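Local coordinates for protein 3-isopropylmalate dehydratase small subunit (Campylobacter jejuni, PDB 3Q3W) that forms the small subunit of the isomerase that interconverts 2-isopropylmalate and 3-isopropylmalate by way of 2-isopropylmaleate, at residues 11-16 with 71-76; 25-30 with 89-94; 39-44 with 95-100. All coordinates share one frame; numbering follows the deposited sequence.

Interaction 1: residues 11-16 with 71-76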
loop_
_atom_site.group_PDB
_atom_site.type_symbol
_atom_site.label_atom_id
_atom_site.label_comp_id
_atom_site.label_asym_id
_atom_site.label_seq_id
_atom_site.Cartn_x
_atom_site.Cartn_y
_atom_site.Cartn_z
ATOM N N LYS A 11 1.567 1.965 13.182
ATOM C CA LYS A 11 0.573 0.968 13.549
ATOM C C LYS A 11 -0.739 1.468 12.970
ATOM O O LYS A 11 -1.081 2.643 13.151
ATOM C CB LYS A 11 0.479 0.855 15.064
ATOM C CG LYS A 11 -0.710 0.023 15.565
ATOM C CD LYS A 11 -0.626 -0.283 17.068
ATOM C CE LYS A 11 -2.002 -0.572 17.633
ATOM N NZ LYS A 11 -1.922 -1.026 19.053
ATOM N N GLY A 12 -1.429 0.618 12.217
ATOM C CA GLY A 12 -2.746 0.975 11.679
ATOM C C GLY A 12 -3.504 -0.202 11.093
ATOM O O GLY A 12 -3.019 -1.338 11.062
ATOM N N ILE A 13 -4.691 0.106 10.615
ATOM C CA ILE A 13 -5.589 -0.853 10.047
ATOM C C ILE A 13 -5.020 -1.374 8.734
ATOM O O ILE A 13 -4.669 -0.588 7.833
ATOM C CB ILE A 13 -6.975 -0.183 9.820
ATOM C CG1 ILE A 13 -7.522 0.403 11.126
ATOM C CG2 ILE A 13 -7.956 -1.142 9.113
ATOM C CD1 ILE A 13 -7.943 -0.565 12.153
ATOM N N ALA A 14 -4.877 -2.693 8.634
ATOM C CA ALA A 14 -4.422 -3.331 7.408
ATOM C C ALA A 14 -5.588 -4.001 6.679
ATOM O O ALA A 14 -6.516 -4.512 7.334
ATOM C CB ALA A 14 -3.364 -4.305 7.698
ATOM N N CYS A 15 -5.517 -3.991 5.342
ATOM C CA CYS A 15 -6.588 -4.456 4.467
ATOM C C CYS A 15 -6.006 -5.409 3.446
ATOM O O CYS A 15 -5.107 -5.029 2.693
ATOM C CB CYS A 15 -7.261 -3.304 3.712
ATOM S SG CYS A 15 -8.631 -3.890 2.701
ATOM N N PRO A 16 -6.530 -6.638 3.396
ATOM C CA PRO A 16 -5.996 -7.581 2.441
ATOM C C PRO A 16 -6.660 -7.449 1.087
ATOM O O PRO A 16 -7.889 -7.337 1.013
ATOM C CB PRO A 16 -6.324 -8.930 3.080
ATOM C CG PRO A 16 -7.570 -8.685 3.838
ATOM C CD PRO A 16 -7.585 -7.239 4.234
ATOM N N GLN A 71 -12.234 0.473 7.426
ATOM C CA GLN A 71 -12.220 1.916 7.426
ATOM C C GLN A 71 -10.886 2.372 7.935
ATOM O O GLN A 71 -10.267 1.708 8.798
ATOM C CB GLN A 71 -13.249 2.483 8.355
ATOM C CG GLN A 71 -14.563 2.695 7.720
ATOM C CD GLN A 71 -15.540 3.293 8.733
ATOM O OE1 GLN A 71 -16.323 4.158 8.398
ATOM N NE2 GLN A 71 -15.449 2.848 9.985
ATOM N N ASN A 72 -10.442 3.513 7.414
ATOM C CA ASN A 72 -9.166 4.086 7.798
ATOM C C ASN A 72 -7.943 3.172 7.587
ATOM O O ASN A 72 -6.967 3.230 8.349
ATOM C CB ASN A 72 -9.211 4.605 9.242
ATOM C CG ASN A 72 -9.676 6.018 9.302
ATOM O OD1 ASN A 72 -10.853 6.320 9.047
ATOM N ND2 ASN A 72 -8.746 6.922 9.568
ATOM N N SER A 73 -7.966 2.368 6.542
ATOM C CA SER A 73 -6.820 1.479 6.246
ATOM C C SER A 73 -5.591 2.317 5.954
ATOM O O SER A 73 -5.690 3.318 5.217
ATOM C CB SER A 73 -7.143 0.553 5.059
ATOM O OG SER A 73 -8.001 -0.504 5.450
ATOM N N SER A 74 -4.440 1.947 6.524
ATOM C CA SER A 74 -3.169 2.588 6.200
ATOM C C SER A 74 -2.073 1.600 5.816
ATOM O O SER A 74 -0.924 1.999 5.473
ATOM C CB SER A 74 -2.703 3.515 7.348
ATOM O OG SER A 74 -2.460 2.796 8.550
ATOM N N ILE A 75 -2.423 0.318 5.842
ATOM C CA ILE A 75 -1.582 -0.782 5.348
ATOM C C ILE A 75 -2.355 -1.721 4.433
ATOM O O ILE A 75 -3.521 -2.070 4.730
ATOM C CB ILE A 75 -1.062 -1.632 6.546
ATOM C CG1 ILE A 75 -0.181 -0.778 7.429
ATOM C CG2 ILE A 75 -0.277 -2.831 6.068
ATOM C CD1 ILE A 75 0.070 -1.349 8.855
ATOM N N LEU A 76 -1.719 -2.153 3.345
ATOM C CA LEU A 76 -2.315 -3.103 2.406
ATOM C C LEU A 76 -1.517 -4.378 2.419
ATOM O O LEU A 76 -0.297 -4.341 2.589
ATOM C CB LEU A 76 -2.374 -2.545 0.986
ATOM C CG LEU A 76 -3.215 -1.276 0.727
ATOM C CD1 LEU A 76 -3.160 -0.889 -0.772
ATOM C CD2 LEU A 76 -4.652 -1.404 1.200
HETATM O O HOH W 1 -4.836 2.997 10.024
#

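Interaction 2: residues 25-30 with 89-94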
loop_
_atom_site.group_PDB
_atom_site.type_symbol
_atom_site.label_atom_id
_atom_site.label_comp_id
_atom_site.label_asym_id
_atom_site.label_seq_id
_atom_site.Cartn_x
_atom_site.Cartn_y
_atom_site.Cartn_z
ATOM N N ASP A 25 -2.916 0.658 -13.716
ATOM C CA ASP A 25 -4.287 1.052 -14.070
ATOM C C ASP A 25 -5.358 0.691 -13.051
ATOM O O ASP A 25 -6.387 1.371 -12.953
ATOM C CB ASP A 25 -4.741 0.437 -15.385
ATOM C CG ASP A 25 -4.013 0.984 -16.561
ATOM O OD1 ASP A 25 -4.180 2.197 -16.861
ATOM O OD2 ASP A 25 -3.289 0.182 -17.194
ATOM N N GLN A 26 -5.161 -0.402 -12.338
ATOM C CA GLN A 26 -6.036 -0.728 -11.231
ATOM C C GLN A 26 -5.808 0.246 -10.105
ATOM O O GLN A 26 -6.748 0.644 -9.456
ATOM C CB GLN A 26 -5.818 -2.159 -10.773
ATOM C CG GLN A 26 -6.114 -3.172 -11.858
ATOM C CD GLN A 26 -6.019 -4.575 -11.323
ATOM O OE1 GLN A 26 -5.026 -5.260 -11.482
ATOM N NE2 GLN A 26 -7.033 -4.984 -10.648
ATOM N N ILE A 27 -4.562 0.597 -9.851
ATOM C CA ILE A 27 -4.242 1.563 -8.790
ATOM C C ILE A 27 -4.876 2.938 -9.103
ATOM O O ILE A 27 -5.528 3.524 -8.266
ATOM C CB ILE A 27 -2.710 1.683 -8.530
ATOM C CG1 ILE A 27 -2.149 0.344 -8.025
ATOM C CG2 ILE A 27 -2.410 2.736 -7.419
ATOM C CD1 ILE A 27 -0.621 0.217 -8.086
ATOM N N ILE A 28 -4.702 3.422 -10.333
ATOM C CA ILE A 28 -5.277 4.700 -10.721
ATOM C C ILE A 28 -5.335 4.767 -12.227
ATOM O O ILE A 28 -4.290 4.730 -12.896
ATOM C CB ILE A 28 -4.481 5.945 -10.131
ATOM C CG1 ILE A 28 -5.124 7.264 -10.588
ATOM C CG2 ILE A 28 -2.962 5.836 -10.397
ATOM C CD1 ILE A 28 -4.800 8.494 -9.706
ATOM N N PRO A 29 -6.551 4.860 -12.751
ATOM C CA PRO A 29 -6.762 4.826 -14.169
ATOM C C PRO A 29 -6.257 6.106 -14.876
ATOM O O PRO A 29 -6.043 7.138 -14.233
ATOM C CB PRO A 29 -8.283 4.702 -14.279
ATOM C CG PRO A 29 -8.721 4.184 -13.021
ATOM C CD PRO A 29 -7.816 4.709 -12.012
ATOM N N LYS A 30 -6.101 5.996 -16.183
ATOM C CA LYS A 30 -5.433 6.996 -17.009
ATOM C C LYS A 30 -6.174 8.325 -17.082
ATOM O O LYS A 30 -5.540 9.343 -17.273
ATOM C CB LYS A 30 -5.232 6.490 -18.437
ATOM C CG LYS A 30 -4.302 5.296 -18.590
ATOM C CD LYS A 30 -4.412 4.788 -20.039
ATOM C CE LYS A 30 -3.312 3.789 -20.445
ATOM N NZ LYS A 30 -1.945 4.284 -20.152
ATOM N N GLU A 89 3.971 7.688 -11.741
ATOM C CA GLU A 89 4.188 8.358 -10.461
ATOM C C GLU A 89 2.893 8.519 -9.668
ATOM O O GLU A 89 2.899 8.427 -8.455
ATOM C CB GLU A 89 4.867 9.713 -10.648
ATOM C CG GLU A 89 4.005 10.765 -11.363
ATOM C CD GLU A 89 4.833 11.736 -12.227
ATOM O OE1 GLU A 89 4.342 12.126 -13.296
ATOM O OE2 GLU A 89 5.973 12.080 -11.837
ATOM N N HIS A 90 1.781 8.715 -10.367
ATOM C CA HIS A 90 0.468 8.826 -9.735
ATOM C C HIS A 90 0.023 7.589 -8.911
ATOM O O HIS A 90 -0.818 7.744 -8.020
ATOM C CB HIS A 90 -0.609 9.097 -10.776
ATOM C CG HIS A 90 -0.522 10.451 -11.402
ATOM N ND1 HIS A 90 0.379 10.743 -12.396
ATOM C CD2 HIS A 90 -1.254 11.574 -11.219
ATOM C CE1 HIS A 90 0.223 11.995 -12.776
ATOM N NE2 HIS A 90 -0.781 12.512 -12.100
ATOM N N ALA A 91 0.540 6.398 -9.218
ATOM C CA ALA A 91 0.126 5.208 -8.498
ATOM C C ALA A 91 0.562 5.319 -7.046
ATOM O O ALA A 91 -0.276 5.312 -6.158
ATOM C CB ALA A 91 0.650 3.896 -9.192
ATOM N N PRO A 92 1.869 5.516 -6.776
ATOM C CA PRO A 92 2.207 5.854 -5.360
ATOM C C PRO A 92 1.477 7.072 -4.779
ATOM O O PRO A 92 1.033 7.043 -3.639
ATOM C CB PRO A 92 3.720 6.112 -5.392
ATOM C CG PRO A 92 4.185 5.394 -6.566
ATOM C CD PRO A 92 3.070 5.426 -7.598
ATOM N N TRP A 93 1.318 8.126 -5.540
ATOM C CA TRP A 93 0.554 9.275 -5.058
ATOM C C TRP A 93 -0.893 8.947 -4.608
ATOM O O TRP A 93 -1.342 9.428 -3.575
ATOM C CB TRP A 93 0.477 10.316 -6.129
ATOM C CG TRP A 93 1.801 10.875 -6.577
ATOM C CD1 TRP A 93 3.046 10.614 -6.061
ATOM C CD2 TRP A 93 1.992 11.826 -7.621
ATOM N NE1 TRP A 93 4.003 11.366 -6.738
ATOM C CE2 TRP A 93 3.374 12.116 -7.687
ATOM C CE3 TRP A 93 1.114 12.485 -8.512
ATOM C CZ2 TRP A 93 3.913 12.997 -8.640
ATOM C CZ3 TRP A 93 1.661 13.375 -9.453
ATOM C CH2 TRP A 93 3.038 13.626 -9.486
ATOM N N ALA A 94 -1.619 8.188 -5.417
ATOM C CA ALA A 94 -2.989 7.846 -5.053
ATOM C C ALA A 94 -3.013 7.025 -3.767
ATOM O O ALA A 94 -3.836 7.226 -2.880
ATOM C CB ALA A 94 -3.648 7.100 -6.202
#

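Interaction 3: residues 39-44 with 95-100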
loop_
_atom_site.group_PDB
_atom_site.type_symbol
_atom_site.label_atom_id
_atom_site.label_comp_id
_atom_site.label_asym_id
_atom_site.label_seq_id
_atom_site.Cartn_x
_atom_site.Cartn_y
_atom_site.Cartn_z
ATOM N N GLN A 39 -5.951 18.672 -5.230
ATOM C CA GLN A 39 -6.834 17.904 -4.336
ATOM C C GLN A 39 -6.268 16.504 -4.020
ATOM O O GLN A 39 -6.803 15.780 -3.196
ATOM C CB GLN A 39 -8.222 17.840 -4.984
ATOM C CG GLN A 39 -8.155 18.099 -6.530
ATOM C CD GLN A 39 -9.494 18.345 -7.210
ATOM O OE1 GLN A 39 -9.621 19.268 -8.041
ATOM N NE2 GLN A 39 -10.487 17.506 -6.897
ATOM N N GLY A 40 -5.180 16.121 -4.662
ATOM C CA GLY A 40 -4.667 14.768 -4.496
ATOM C C GLY A 40 -5.490 13.733 -5.265
ATOM O O GLY A 40 -6.435 14.041 -5.988
ATOM N N PHE A 41 -5.108 12.485 -5.104
ATOM C CA PHE A 41 -5.585 11.463 -5.978
ATOM C C PHE A 41 -6.246 10.342 -5.195
ATOM O O PHE A 41 -6.570 9.311 -5.751
ATOM C CB PHE A 41 -4.428 10.952 -6.835
ATOM C CG PHE A 41 -3.790 12.051 -7.693
ATOM C CD1 PHE A 41 -4.325 12.371 -8.908
ATOM C CD2 PHE A 41 -2.717 12.793 -7.226
ATOM C CE1 PHE A 41 -3.791 13.412 -9.695
ATOM C CE2 PHE A 41 -2.189 13.834 -8.018
ATOM C CZ PHE A 41 -2.741 14.126 -9.235
ATOM N N GLY A 42 -6.421 10.514 -3.897
ATOM C CA GLY A 42 -6.882 9.384 -3.096
ATOM C C GLY A 42 -8.256 8.890 -3.486
ATOM O O GLY A 42 -8.559 7.724 -3.372
ATOM N N LYS A 43 -9.127 9.792 -3.887
ATOM C CA LYS A 43 -10.487 9.397 -4.283
ATOM C C LYS A 43 -10.524 8.453 -5.477
ATOM O O LYS A 43 -11.502 7.700 -5.654
ATOM C CB LYS A 43 -11.343 10.631 -4.534
ATOM C CG LYS A 43 -12.779 10.374 -4.865
ATOM C CD LYS A 43 -13.582 11.723 -5.037
ATOM C CE LYS A 43 -15.094 11.425 -5.243
ATOM N NZ LYS A 43 -15.974 12.631 -5.022
ATOM N N HIS A 44 -9.468 8.481 -6.290
ATOM C CA HIS A 44 -9.392 7.657 -7.486
ATOM C C HIS A 44 -8.667 6.356 -7.268
ATOM O O HIS A 44 -8.573 5.554 -8.150
ATOM C CB HIS A 44 -8.676 8.454 -8.550
ATOM C CG HIS A 44 -9.219 9.818 -8.707
ATOM N ND1 HIS A 44 -10.575 10.070 -8.766
ATOM C CD2 HIS A 44 -8.602 11.020 -8.782
ATOM C CE1 HIS A 44 -10.763 11.371 -8.899
ATOM N NE2 HIS A 44 -9.587 11.966 -8.898
ATOM N N LEU A 95 -2.084 6.094 -3.653
ATOM C CA LEU A 95 -1.983 5.276 -2.444
ATOM C C LEU A 95 -1.684 6.129 -1.217
ATOM O O LEU A 95 -2.380 6.000 -0.192
ATOM C CB LEU A 95 -0.903 4.170 -2.639
ATOM C CG LEU A 95 -1.317 3.043 -3.575
ATOM C CD1 LEU A 95 -0.149 2.370 -4.322
ATOM C CD2 LEU A 95 -2.169 2.006 -2.804
ATOM N N VAL A 96 -0.652 6.995 -1.283
ATOM C CA VAL A 96 -0.304 7.856 -0.139
ATOM C C VAL A 96 -1.410 8.864 0.202
ATOM O O VAL A 96 -1.742 9.052 1.349
ATOM C CB VAL A 96 1.047 8.581 -0.353
ATOM C CG1 VAL A 96 1.285 9.659 0.700
ATOM C CG2 VAL A 96 2.231 7.526 -0.365
ATOM N N ASP A 97 -1.993 9.486 -0.818
ATOM C CA ASP A 97 -3.061 10.454 -0.615
ATOM C C ASP A 97 -4.281 9.764 0.042
ATOM O O ASP A 97 -5.000 10.398 0.833
ATOM C CB ASP A 97 -3.508 11.077 -1.938
ATOM C CG ASP A 97 -2.438 12.048 -2.560
ATOM O OD1 ASP A 97 -1.398 12.310 -1.927
ATOM O OD2 ASP A 97 -2.656 12.568 -3.684
ATOM N N TYR A 98 -4.519 8.490 -0.265
ATOM C CA TYR A 98 -5.642 7.768 0.370
ATOM C C TYR A 98 -5.357 7.566 1.831
ATOM O O TYR A 98 -6.237 7.434 2.668
ATOM C CB TYR A 98 -5.830 6.399 -0.284
ATOM C CG TYR A 98 -6.983 5.617 0.257
ATOM C CD1 TYR A 98 -8.292 5.901 -0.137
ATOM C CD2 TYR A 98 -6.772 4.577 1.163
ATOM C CE1 TYR A 98 -9.363 5.150 0.348
ATOM C CE2 TYR A 98 -7.817 3.826 1.623
ATOM C CZ TYR A 98 -9.109 4.102 1.248
ATOM O OH TYR A 98 -10.181 3.327 1.741
ATOM N N GLY A 99 -4.080 7.515 2.132
ATOM C CA GLY A 99 -3.639 7.219 3.494
ATOM C C GLY A 99 -2.826 5.950 3.668
ATOM O O GLY A 99 -2.479 5.594 4.802
ATOM N N ILE A 100 -2.448 5.292 2.580
ATOM C CA ILE A 100 -1.639 4.085 2.709
ATOM C C ILE A 100 -0.174 4.416 2.976
ATOM O O ILE A 100 0.473 5.148 2.219
ATOM C CB ILE A 100 -1.723 3.192 1.454
ATOM C CG1 ILE A 100 -3.166 2.834 1.149
ATOM C CG2 ILE A 100 -0.811 1.922 1.609
ATOM C CD1 ILE A 100 -3.926 2.225 2.319
#

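Interaction 1: residues 11-16 with 71-76
Two parallel neighbours in the mixed sheet, strands 9-17 and 73-78, meet here, A14 pairing with I75 and C15 with L76. C15 N donates to I75 O at 2.8 Å. I13 O is shared by two successive backbone N-H groups, S74 N at 2.9 Å and I75 N at 3.1 Å: S74 N lies in the carbonyl plane, I75 N 25° from it. A14 CB rests on I75 CB at 3.7 Å, a small methyl that suits a place also touched by L138 of helix 128-140. On the other face C15 CB meets L76 CD2 at 4.1 Å; C15 CB also lies 3.4 Å from S73 OG, a hydroxyl that bonds to Y70 O. Because G12 carries no side chain, S74 OG can lie 3.6 Å from G12 CA. OG stands between the backbone N and the carbonyl carbon of S74 (chi1 63°), where it bonds to H10 NE2 and to a water. The same water accepts from I13 N and donates to N72 O at 2.7 Å, tying the strand to the loop before its partner. Direct backbone bonds, with a water bridge where the strands diverge, join neighbouring parallel strands of the aconitase C-terminal domain.

Interaction 2: residues 25-30 with 89-94
I27 and I28, at the close of the short helix 24-27, pack against A91 and A94 on the first turns of helix 90-98. That helix is the connection of a beta-alpha-beta crossover between the parallel, adjacent strands 73-78 and 102-105. No hydrogen bond passes between the segments; the contact is buried and essentially apolar. A91 CB lies beside the I27 side chain, 3.7 Å from I27 CG2 and 4.0 Å from I27 CD1, while CG2 also approaches A91 O at 3.6 Å. Alanine fits because its single methyl lets the branched chain come right up to the helix backbone. I28 is the first residue beyond the helix, and its extended backbone turns a second branched side chain toward the same helix. Its CG1 is anti to the backbone N (chi1 179°), and CD1 reaches A94 CB at 3.9 Å. CG2 lies between the backbone N and the carbonyl carbon, and from there touches A91 CA at 3.7 Å and H90 CB at 4.0 Å. It also nears H90 O, an oxygen that accepts the helical bond from A94 N.

Further out, F112 of helix 110-118 packs on both I27 and A91, F41 touches I28, and a backbone bond joins I27 to F46. A salt bridge from D25 OD1 to R88 NH1 links helix 24-27 to the residues just ahead of helix 90-98. H90 is held at its far end, where NE2 bonds to L34 O, so the buried ring has a polar partner. W93 CZ3 stands over the centre of one face of the H90 ring, 3.7 Å above the plane.

Interaction 3: residues 39-44 with 95-100
G42 and Y98 bring their backbones together, CA to CA 4.0 Å, where the loop 39-44 enters a 3-10 turn beside the C-terminal end of helix 90-98. The helix closes in a Schellman motif: I100 N bonds to L95 O and G99 N to V96 O, with G99 at phi 117°, a value that favours glycine. G40, also at a positive phi, has no CB to run into D97 OD2 or the carbonyl O of Q39, and G42 has none to press on D97 C and Y98 N.

D97 provides the polar link. Its CG is anti to the carbonyl carbon (chi1 -70°), and OD2 accepts from F41 N at 2.8 Å through the anti lone pair, the one away from OD1. The bond is bent, 143° at the hydrogen. G40 CA also lies 3.1 Å from D97 OD2. The carboxylate and the F41 ring run side by side, nearly coplanar, with OD2 at the ring edge 3.5 Å from F41 CD2, a placement in which the electropositive rim probably suits a negative oxygen. The Y98 ring in turn presents its edge to G42 O, CD1 standing 3.7 Å away; that oxygen accepts a bond from R50 NH1.

Around this surface contact, F41 packs on I28 and edge-to-face on H90, Y98 and L95 lean on L45, and L95 and I100 pack against L76 of strand 73-78.

In the fold
Interactions 2 and 3 use successive parts of helix 90-98, its start and its end, and F41 connects them: A94 CB lies 3.7 Å from F41 O. Interaction 1 supplies the sheet side of the fold, and touches interaction 3 where S73 O meets I100 CD1 at 3.6 Å; it makes no contact with interaction 2. Chemistry follows position. The buried contact 25-30 with 89-94 relies on aliphatic packing, with no hydrogen bond between its segments, the surface contact 39-44 with 95-100 on one carboxylate and close glycines, and the partly buried strand pair on backbone bonds supplemented by water. All three join chain regions more than fifty residues apart within one domain.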